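Side-chain contacts in glutathione S-transferase 5 (Caenorhabditis elegans, PDB 1ZL9), which conjugates reduced glutathione to a wide range of hydrophobic electrophiles and may help to detoxify reactive oxygen species produced during pathogenic bacterial infection: residues D95-Y100 and A163-D168; A88-L93 and F149-S154; A23-Q28 and R75-N80. All coordinates share one frame; numbering follows the deposited sequence.

Contact 1 (D95-Y100 and A163-D168). With GSH (glutathione), chain D.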
loop_
_atom_site.group_PDB
_atom_site.type_symbol
_atom_site.label_atom_id
_atom_site.label_comp_id
_atom_site.label_asym_id
_atom_site.label_seq_id
_atom_site.Cartn_x
_atom_site.Cartn_y
_atom_site.Cartn_z
ATOM N N ASP A 95 -1.680 4.964 2.459
ATOM C CA ASP A 95 -1.585 3.656 3.106
ATOM C C ASP A 95 -2.476 3.548 4.327
ATOM O O ASP A 95 -3.022 2.469 4.600
ATOM C CB ASP A 95 -0.141 3.337 3.465
ATOM C CG ASP A 95 0.651 2.842 2.238
ATOM O OD1 ASP A 95 0.128 2.952 1.085
ATOM O OD2 ASP A 95 1.774 2.291 2.351
ATOM N N GLN A 96 -2.636 4.634 5.088
ATOM C CA GLN A 96 -3.595 4.588 6.186
ATOM C C GLN A 96 -5.023 4.456 5.621
ATOM O O GLN A 96 -5.882 3.876 6.215
ATOM C CB GLN A 96 -3.492 5.842 7.078
ATOM C CG GLN A 96 -4.297 5.777 8.353
ATOM C CD GLN A 96 -3.893 4.720 9.302
ATOM O OE1 GLN A 96 -4.732 4.253 10.101
ATOM N NE2 GLN A 96 -2.654 4.346 9.288
ATOM N N TYR A 97 -5.280 5.089 4.485
ATOM C CA TYR A 97 -6.535 4.946 3.765
ATOM C C TYR A 97 -6.822 3.484 3.335
ATOM O O TYR A 97 -7.943 2.989 3.429
ATOM C CB TYR A 97 -6.506 5.889 2.544
ATOM C CG TYR A 97 -7.729 5.798 1.675
ATOM C CD1 TYR A 97 -8.998 5.929 2.219
ATOM C CD2 TYR A 97 -7.630 5.716 0.297
ATOM C CE1 TYR A 97 -10.120 5.841 1.453
ATOM C CE2 TYR A 97 -8.830 5.685 -0.531
ATOM C CZ TYR A 97 -10.062 5.753 0.101
ATOM O OH TYR A 97 -11.284 5.720 -0.593
ATOM N N LYS A 98 -5.816 2.783 2.861
ATOM C CA LYS A 98 -5.936 1.338 2.657
ATOM C C LYS A 98 -6.310 0.582 3.904
ATOM O O LYS A 98 -7.102 -0.334 3.816
ATOM C CB LYS A 98 -4.616 0.718 2.189
ATOM C CG LYS A 98 -4.476 0.384 0.811
ATOM C CD LYS A 98 -3.312 -0.647 0.620
ATOM C CE LYS A 98 -2.688 -0.547 -0.783
ATOM N NZ LYS A 98 -3.528 -1.143 -1.835
ATOM N N ASP A 99 -5.683 0.891 5.051
ATOM C CA ASP A 99 -6.038 0.254 6.332
ATOM C C ASP A 99 -7.510 0.528 6.710
ATOM O O ASP A 99 -8.209 -0.350 7.120
ATOM C CB ASP A 99 -5.111 0.726 7.454
ATOM C CG ASP A 99 -3.680 0.242 7.292
ATOM O OD1 ASP A 99 -3.435 -0.675 6.471
ATOM O OD2 ASP A 99 -2.736 0.697 8.017
ATOM N N TYR A 100 -7.975 1.767 6.545
ATOM C CA TYR A 100 -9.352 2.115 6.790
ATOM C C TYR A 100 -10.231 1.288 5.876
ATOM O O TYR A 100 -11.228 0.713 6.310
ATOM C CB TYR A 100 -9.581 3.605 6.500
ATOM C CG TYR A 100 -10.984 4.013 6.121
ATOM C CD1 TYR A 100 -12.009 3.968 7.053
ATOM C CD2 TYR A 100 -11.286 4.486 4.846
ATOM C CE1 TYR A 100 -13.339 4.357 6.673
ATOM C CE2 TYR A 100 -12.567 4.880 4.486
ATOM C CZ TYR A 100 -13.581 4.843 5.403
ATOM O OH TYR A 100 -14.863 5.251 5.076
ATOM N N ALA A 163 -11.552 13.114 -1.403
ATOM C CA ALA A 163 -12.732 13.869 -1.801
ATOM C C ALA A 163 -13.778 13.034 -2.486
ATOM O O ALA A 163 -14.960 13.192 -2.227
ATOM C CB ALA A 163 -12.392 15.051 -2.705
ATOM N N GLN A 164 -13.361 12.083 -3.301
ATOM C CA GLN A 164 -14.337 11.247 -4.003
ATOM C C GLN A 164 -15.039 10.264 -3.012
ATOM O O GLN A 164 -16.245 10.029 -3.084
ATOM C CB GLN A 164 -13.628 10.450 -5.100
ATOM C CG GLN A 164 -14.625 9.626 -5.954
ATOM C CD GLN A 164 -15.779 10.434 -6.532
ATOM O OE1 GLN A 164 -16.968 10.257 -6.149
ATOM N NE2 GLN A 164 -15.452 11.339 -7.413
ATOM N N HIS A 165 -14.285 9.762 -2.062
ATOM C CA HIS A 165 -14.860 8.880 -0.992
ATOM C C HIS A 165 -15.874 9.673 -0.137
ATOM O O HIS A 165 -17.013 9.270 0.050
ATOM C CB HIS A 165 -13.747 8.263 -0.122
ATOM C CG HIS A 165 -14.262 7.298 0.918
ATOM N ND1 HIS A 165 -15.355 7.566 1.687
ATOM C CD2 HIS A 165 -13.881 6.060 1.279
ATOM C CE1 HIS A 165 -15.586 6.565 2.520
ATOM N NE2 HIS A 165 -14.717 5.642 2.291
ATOM N N SER A 166 -15.469 10.868 0.304
ATOM C CA SER A 166 -16.333 11.741 1.045
ATOM C C SER A 166 -17.615 12.118 0.284
ATOM O O SER A 166 -18.653 12.117 0.880
ATOM C CB SER A 166 -15.619 13.001 1.497
ATOM O OG SER A 166 -14.541 12.726 2.362
ATOM N N ALA A 167 -17.495 12.506 -0.987
ATOM C CA ALA A 167 -18.613 12.900 -1.827
ATOM C C ALA A 167 -19.579 11.715 -1.969
ATOM O O ALA A 167 -20.808 11.885 -1.790
ATOM C CB ALA A 167 -18.136 13.416 -3.195
ATOM N N ASP A 168 -19.027 10.522 -2.172
ATOM C CA ASP A 168 -19.886 9.327 -2.225
ATOM C C ASP A 168 -20.650 9.064 -0.914
ATOM O O ASP A 168 -21.858 8.819 -0.921
ATOM C CB ASP A 168 -19.058 8.124 -2.631
ATOM C CG ASP A 168 -18.672 8.156 -4.106
ATOM O OD1 ASP A 168 -19.103 9.091 -4.808
ATOM O OD2 ASP A 168 -17.960 7.317 -4.675
HETATM N N1 GSH D . -0.326 -0.259 7.647
HETATM C CA1 GSH D . 0.507 -0.311 8.800
HETATM C C1 GSH D . 1.945 -0.268 8.462
HETATM O O11 GSH D . 2.988 0.392 9.089
HETATM O O12 GSH D . 2.353 -0.982 7.419
HETATM C CB1 GSH D . 0.156 -1.229 9.899
HETATM C CG1 GSH D . 0.777 -0.696 11.199
HETATM C CD1 GSH D . 0.506 -1.639 12.365
HETATM O OE1 GSH D . -0.465 -2.559 12.219
HETATM N N2 GSH D . 1.208 -1.540 13.482
HETATM C CA2 GSH D . 1.050 -2.444 14.626
HETATM C C2 GSH D . 0.908 -1.702 15.913
HETATM O O2 GSH D . 1.719 -0.632 16.147
HETATM C CB2 GSH D . 2.295 -3.298 14.683
HETATM S SG2 GSH D . 2.148 -4.458 16.054
HETATM N N3 GSH D . 0.052 -2.104 16.831
HETATM C CA3 GSH D . -0.001 -1.540 18.158
HETATM C C3 GSH D . -1.189 -0.650 18.391
HETATM O O31 GSH D . -2.113 -0.418 17.366
HETATM O O32 GSH D . -1.356 -0.045 19.539
#
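His165 reaches from helix 157-171 toward Tyr97 and Tyr100, which leave helix 84-112 one turn apart, and the three rings form an aromatic cluster inside the all-helical C-terminal domain of the sigma-class transferase fold. The backbones stay well separated, with the CA atoms of Tyr97 and His165 10.4 Å apart, so long side chains must bridge the gap. With CG of His165 anti to its own N (chi1 -176°), the imidazole is extended toward the phenol ends of both tyrosines. Tyr97 and His165 meet rim to rim, their planes turned by 69°: OH of Tyr97 lies 3.2 Å from CD2 of His165, near the plane of the imidazole, and CD2 in turn sits at the edge of the phenol ring. Tyr100 comes from the opposite direction to His165, and their planes are inclined at 45°. OH of Tyr100 is 2.8 Å from NE2 of His165, while CE2 of the same tyrosine approaches that nitrogen to 3.2 Å. Tyr100 also stacks on Phe134 of helix 119-145, the helix that supplies Tyr135 against His165. Asp99, on the same turn of helix 84-112, reaches a glutathione that is also hydrogen-bonded to Trp39, Lys43, Gln52, Leu53 and Ser66 of the second subunit. The amino group N1 of this glutathione donates a hydrogen bond of 2.6 Å to OD2 of Asp99.

Contact 2 (A88-L93 and F149-S154); sequences AQVNSL and FLVGDS
OG of Ser145 is gripped by two backbone groups of the loop that lays Leu150 and Val151 against Val90 and Leu93: it is hydrogen-bonded to O of Leu150 and, weakly, to N of Gly152. This loop joins helices 119-145 and 157-171 of the helical C-terminal domain and packs on helix 84-112. N of Leu150 has its own partner, OD1 of Asp159 on helix 157-171, so both N and O of Leu150 are hydrogen-bonded. Across the contact all meetings are apolar. One methyl of Val90, CG2, stands opposite the branch point of Val151, 4.0 Å from its CB and equally far from its CG2. CG1 of Val151 reaches the residue before Val90, 4.2 Å from CB of Gln89, whose amide turns away and gives NE2 to O of Lys62 of the second subunit. Leu93 and Leu150 cross at about a right angle, with Leu138 of helix 119-145 touching both. CD1 of Leu93 fits against the side of Leu150, 4.0 Å from CB and 3.9 Å from CD1.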
loop_
_atom_site.group_PDB
_atom_site.type_symbol
_atom_site.label_atom_id
_atom_site.label_comp_id
_atom_site.label_asym_id
_atom_site.label_seq_id
_atom_site.Cartn_x
_atom_site.Cartn_y
_atom_site.Cartn_z
ATOM N N ALA A 88 6.295 11.219 0.363
ATOM C CA ALA A 88 6.248 10.223 1.442
ATOM C C ALA A 88 5.008 10.393 2.289
ATOM O O ALA A 88 4.391 9.410 2.682
ATOM C CB ALA A 88 7.495 10.302 2.333
ATOM N N GLN A 89 4.692 11.634 2.637
ATOM C CA GLN A 89 3.496 11.898 3.441
ATOM C C GLN A 89 2.187 11.528 2.688
ATOM O O GLN A 89 1.248 10.946 3.253
ATOM C CB GLN A 89 3.467 13.357 3.853
ATOM C CG GLN A 89 4.463 13.763 4.940
ATOM C CD GLN A 89 4.434 12.946 6.234
ATOM O OE1 GLN A 89 3.424 12.297 6.588
ATOM N NE2 GLN A 89 5.571 12.956 6.945
ATOM N N VAL A 90 2.099 11.910 1.418
ATOM C CA VAL A 90 1.018 11.422 0.583
ATOM C C VAL A 90 0.950 9.874 0.661
ATOM O O VAL A 90 -0.108 9.333 0.816
ATOM C CB VAL A 90 1.134 11.883 -0.914
ATOM C CG1 VAL A 90 0.065 11.224 -1.757
ATOM C CG2 VAL A 90 0.955 13.301 -1.065
ATOM N N ASN A 91 2.091 9.188 0.530
ATOM C CA ASN A 91 2.180 7.762 0.620
ATOM C C ASN A 91 1.678 7.265 1.995
ATOM O O ASN A 91 0.959 6.284 2.078
ATOM C CB ASN A 91 3.612 7.323 0.353
ATOM C CG ASN A 91 3.769 5.823 0.096
ATOM O OD1 ASN A 91 2.859 5.015 0.259
ATOM N ND2 ASN A 91 4.925 5.480 -0.419
ATOM N N SER A 92 2.061 7.956 3.075
ATOM C CA SER A 92 1.713 7.533 4.408
ATOM C C SER A 92 0.158 7.601 4.560
ATOM O O SER A 92 -0.482 6.697 5.020
ATOM C CB SER A 92 2.436 8.466 5.395
ATOM O OG SER A 92 2.156 8.101 6.728
ATOM N N LEU A 93 -0.435 8.697 4.146
ATOM C CA LEU A 93 -1.903 8.844 4.297
ATOM C C LEU A 93 -2.661 7.881 3.418
ATOM O O LEU A 93 -3.739 7.403 3.782
ATOM C CB LEU A 93 -2.308 10.244 3.895
ATOM C CG LEU A 93 -3.394 10.998 4.664
ATOM C CD1 LEU A 93 -4.092 12.112 3.849
ATOM C CD2 LEU A 93 -4.277 10.268 5.623
ATOM N N PHE A 149 -5.737 21.585 1.552
ATOM C CA PHE A 149 -5.372 20.330 0.928
ATOM C C PHE A 149 -4.786 19.467 2.018
ATOM O O PHE A 149 -4.314 19.953 3.057
ATOM C CB PHE A 149 -4.325 20.527 -0.188
ATOM C CG PHE A 149 -4.795 21.407 -1.305
ATOM C CD1 PHE A 149 -4.465 22.765 -1.325
ATOM C CD2 PHE A 149 -5.527 20.889 -2.381
ATOM C CE1 PHE A 149 -4.877 23.589 -2.376
ATOM C CE2 PHE A 149 -5.961 21.750 -3.472
ATOM C CZ PHE A 149 -5.647 23.088 -3.442
ATOM N N LEU A 150 -4.735 18.187 1.761
ATOM C CA LEU A 150 -4.321 17.218 2.790
ATOM C C LEU A 150 -2.827 17.219 3.035
ATOM O O LEU A 150 -2.409 17.155 4.172
ATOM C CB LEU A 150 -4.750 15.839 2.419
ATOM C CG LEU A 150 -6.235 15.570 2.614
ATOM C CD1 LEU A 150 -6.601 14.305 1.862
ATOM C CD2 LEU A 150 -6.595 15.360 4.082
ATOM N N VAL A 151 -2.040 17.344 1.958
ATOM C CA VAL A 151 -0.598 17.463 2.046
ATOM C C VAL A 151 -0.073 18.684 1.319
ATOM O O VAL A 151 -0.174 18.827 0.081
ATOM C CB VAL A 151 0.095 16.220 1.484
ATOM C CG1 VAL A 151 1.585 16.377 1.540
ATOM C CG2 VAL A 151 -0.339 15.042 2.299
ATOM N N GLY A 152 0.574 19.536 2.087
ATOM C CA GLY A 152 1.163 20.778 1.571
ATOM C C GLY A 152 0.174 21.816 1.079
ATOM O O GLY A 152 -0.970 21.916 1.549
ATOM N N ASP A 153 0.602 22.621 0.097
ATOM C CA ASP A 153 -0.203 23.791 -0.325
ATOM C C ASP A 153 -0.922 23.648 -1.653
ATOM O O ASP A 153 -1.453 24.604 -2.141
ATOM C CB ASP A 153 0.701 25.025 -0.456
ATOM C CG ASP A 153 1.151 25.520 0.834
ATOM O OD1 ASP A 153 2.171 26.277 0.826
ATOM O OD2 ASP A 153 0.551 25.231 1.933
ATOM N N SER A 154 -0.947 22.457 -2.238
ATOM C CA SER A 154 -1.562 22.254 -3.517
ATOM C C SER A 154 -2.022 20.789 -3.656
ATOM O O SER A 154 -1.724 19.934 -2.829
ATOM C CB SER A 154 -0.583 22.640 -4.660
ATOM O OG SER A 154 0.616 21.907 -4.500
#

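Contact 3 (A23-Q28 and R75-N80); sequences AYAGQQ and REFKLN
The Phe77 ring meets Ala25 with one face and Gln27 at its edge, where the ends of helices 16-25 and 66-76 come together in the thioredoxin-like N-terminal domain. CG of Phe77 is turned beside its backbone N (chi1 -57°), which directs the phenyl group toward Ala25. CB of Ala25 then sits over one face as a CH-pi contact, 3.7 Å from the ring centroid, and closest to CG and CD2, each at 3.6 Å. Just beyond Ala25 comes a Schellman motif at Gly26, whose positive phi turns the chain and brings Gln27 round to the ring's far end. The Gln27 side chain begins extended and then bends about its CB-CG bond (chi2 75°), folding its amide back toward Phe77. NE2 arrives at the ring edge, 3.5 Å from both CE2 and CZ of Phe77, with the amide and ring planes 26° apart, so it packs beside the rim and does not point into the pi face. Because Gln27 also touches a crystal neighbour, this bend may partly reflect the lattice. On the other flank the two methyls of Leu79 lie obliquely against the Tyr24 ring: CD1 of Leu79 is 3.7 Å from CD1 of the tyrosine and CD2 of Leu79 3.6 Å from its CE1. Leu155, in the loop before helix 157-171, touches both side chains, so this flank faces the C-terminal domain. No hydrogen bond links 23-28 to 75-80. The two helix ends are therefore matched by shape, through methyl, aromatic and aliphatic surfaces, and the polar group that touches across the interface, the Gln27 amide, does so by van der Waals contact at the ring edge.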
loop_
_atom_site.group_PDB
_atom_site.type_symbol
_atom_site.label_atom_id
_atom_site.label_comp_id
_atom_site.label_asym_id
_atom_site.label_seq_id
_atom_site.Cartn_x
_atom_site.Cartn_y
_atom_site.Cartn_z
ATOM N N ALA A 23 -7.879 13.250 -15.886
ATOM C CA ALA A 23 -8.741 14.380 -16.118
ATOM C C ALA A 23 -8.049 15.659 -15.681
ATOM O O ALA A 23 -8.087 16.639 -16.416
ATOM C CB ALA A 23 -10.113 14.235 -15.411
ATOM N N TYR A 24 -7.477 15.696 -14.477
ATOM C CA TYR A 24 -6.752 16.888 -14.019
ATOM C C TYR A 24 -5.677 17.343 -14.987
ATOM O O TYR A 24 -5.558 18.538 -15.325
ATOM C CB TYR A 24 -6.080 16.674 -12.667
ATOM C CG TYR A 24 -5.505 17.943 -12.105
ATOM C CD1 TYR A 24 -4.146 18.186 -12.173
ATOM C CD2 TYR A 24 -6.307 18.874 -11.526
ATOM C CE1 TYR A 24 -3.616 19.336 -11.691
ATOM C CE2 TYR A 24 -5.793 20.066 -11.060
ATOM C CZ TYR A 24 -4.419 20.285 -11.151
ATOM O OH TYR A 24 -3.862 21.460 -10.684
ATOM N N ALA A 25 -4.917 16.379 -15.478
ATOM C CA ALA A 25 -3.804 16.663 -16.352
ATOM C C ALA A 25 -4.216 16.931 -17.745
ATOM O O ALA A 25 -3.399 17.299 -18.555
ATOM C CB ALA A 25 -2.751 15.433 -16.327
ATOM N N GLY A 26 -5.472 16.712 -18.109
ATOM C CA GLY A 26 -5.850 16.792 -19.509
ATOM C C GLY A 26 -5.281 15.715 -20.431
ATOM O O GLY A 26 -5.152 15.944 -21.671
ATOM N N GLN A 27 -4.967 14.538 -19.873
ATOM C CA GLN A 27 -4.278 13.508 -20.619
ATOM C C GLN A 27 -5.258 12.561 -21.198
ATOM O O GLN A 27 -6.088 11.982 -20.455
ATOM C CB GLN A 27 -3.384 12.709 -19.697
ATOM C CG GLN A 27 -2.715 11.518 -20.343
ATOM C CD GLN A 27 -1.595 11.959 -21.217
ATOM O OE1 GLN A 27 -1.468 11.457 -22.316
ATOM N NE2 GLN A 27 -0.827 12.961 -20.753
ATOM N N GLN A 28 -5.171 12.356 -22.512
ATOM C CA GLN A 28 -5.996 11.348 -23.177
ATOM C C GLN A 28 -5.574 9.930 -22.752
ATOM O O GLN A 28 -4.384 9.624 -22.575
ATOM C CB GLN A 28 -5.844 11.486 -24.680
ATOM C CG GLN A 28 -6.677 10.530 -25.491
ATOM C CD GLN A 28 -6.806 10.943 -26.944
ATOM O OE1 GLN A 28 -7.609 11.864 -27.269
ATOM N NE2 GLN A 28 -5.988 10.313 -27.826
ATOM N N ARG A 75 3.118 10.964 -10.166
ATOM C CA ARG A 75 4.487 11.437 -10.303
ATOM C C ARG A 75 4.779 11.991 -11.700
ATOM O O ARG A 75 5.492 12.975 -11.803
ATOM C CB ARG A 75 5.481 10.371 -9.974
ATOM C CG ARG A 75 5.539 10.103 -8.474
ATOM C CD ARG A 75 6.443 8.909 -8.087
ATOM N NE ARG A 75 7.806 9.083 -8.530
ATOM C CZ ARG A 75 8.806 8.230 -8.308
ATOM N NH1 ARG A 75 8.600 7.083 -7.636
ATOM N NH2 ARG A 75 10.031 8.551 -8.755
ATOM N N GLU A 76 4.189 11.390 -12.738
ATOM C CA GLU A 76 4.411 11.865 -14.127
ATOM C C GLU A 76 3.760 13.267 -14.261
ATOM O O GLU A 76 4.238 14.121 -15.022
ATOM C CB GLU A 76 3.755 10.954 -15.151
ATOM C CG GLU A 76 4.377 9.598 -15.338
ATOM C CD GLU A 76 5.847 9.711 -15.742
ATOM O OE1 GLU A 76 6.691 8.967 -15.126
ATOM O OE2 GLU A 76 6.153 10.597 -16.610
ATOM N N PHE A 77 2.661 13.503 -13.560
ATOM C CA PHE A 77 1.942 14.773 -13.654
ATOM C C PHE A 77 2.181 15.741 -12.484
ATOM O O PHE A 77 1.444 16.713 -12.356
ATOM C CB PHE A 77 0.446 14.526 -13.871
ATOM C CG PHE A 77 0.166 13.679 -15.104
ATOM C CD1 PHE A 77 -0.445 12.465 -15.012
ATOM C CD2 PHE A 77 0.587 14.121 -16.376
ATOM C CE1 PHE A 77 -0.677 11.660 -16.143
ATOM C CE2 PHE A 77 0.367 13.327 -17.517
ATOM C CZ PHE A 77 -0.241 12.091 -17.393
ATOM N N LYS A 78 3.181 15.471 -11.638
ATOM C CA LYS A 78 3.450 16.322 -10.456
ATOM C C LYS A 78 2.265 16.509 -9.459
ATOM O O LYS A 78 2.030 17.616 -8.890
ATOM C CB LYS A 78 4.091 17.674 -10.868
ATOM C CG LYS A 78 5.036 18.318 -9.867
ATOM C CD LYS A 78 6.402 17.644 -9.800
ATOM C CE LYS A 78 7.373 18.480 -8.935
ATOM N NZ LYS A 78 7.458 19.981 -9.346
ATOM N N LEU A 79 1.551 15.406 -9.200
ATOM C CA LEU A 79 0.438 15.352 -8.275
ATOM C C LEU A 79 0.711 14.403 -7.127
ATOM O O LEU A 79 -0.215 14.025 -6.371
ATOM C CB LEU A 79 -0.847 14.894 -9.009
ATOM C CG LEU A 79 -1.418 15.833 -10.039
ATOM C CD1 LEU A 79 -2.652 15.182 -10.722
ATOM C CD2 LEU A 79 -1.821 17.162 -9.373
ATOM N N ASN A 80 1.982 14.047 -6.926
ATOM C CA ASN A 80 2.349 13.141 -5.836
ATOM C C ASN A 80 2.995 13.834 -4.629
ATOM O O ASN A 80 3.367 13.170 -3.710
ATOM C CB ASN A 80 3.303 12.008 -6.342
ATOM C CG ASN A 80 3.399 10.815 -5.348
ATOM O OD1 ASN A 80 2.386 10.322 -4.917
ATOM N ND2 ASN A 80 4.635 10.304 -5.072
#

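Along the chain contact 3 closes first, within the thioredoxin-like domain, and contacts 1 and 2 follow in the helical domain, their segments alternating. Contacts 1 and 2 share helix 84-112 on adjoining turns, with centres about 14 Å apart, so this long helix receives first the loop before helix 157-171 and then that helix itself. Contact 3 lies about 16 Å from contact 2 and about 20 Å from contact 1, centre to centre. Contacts 2 and 3 nevertheless touch, CG2 of Val90 packing 3.6 Å from O of Asn80 where the domains join. All three reach the second subunit, and contact 1 borders its glutathione site.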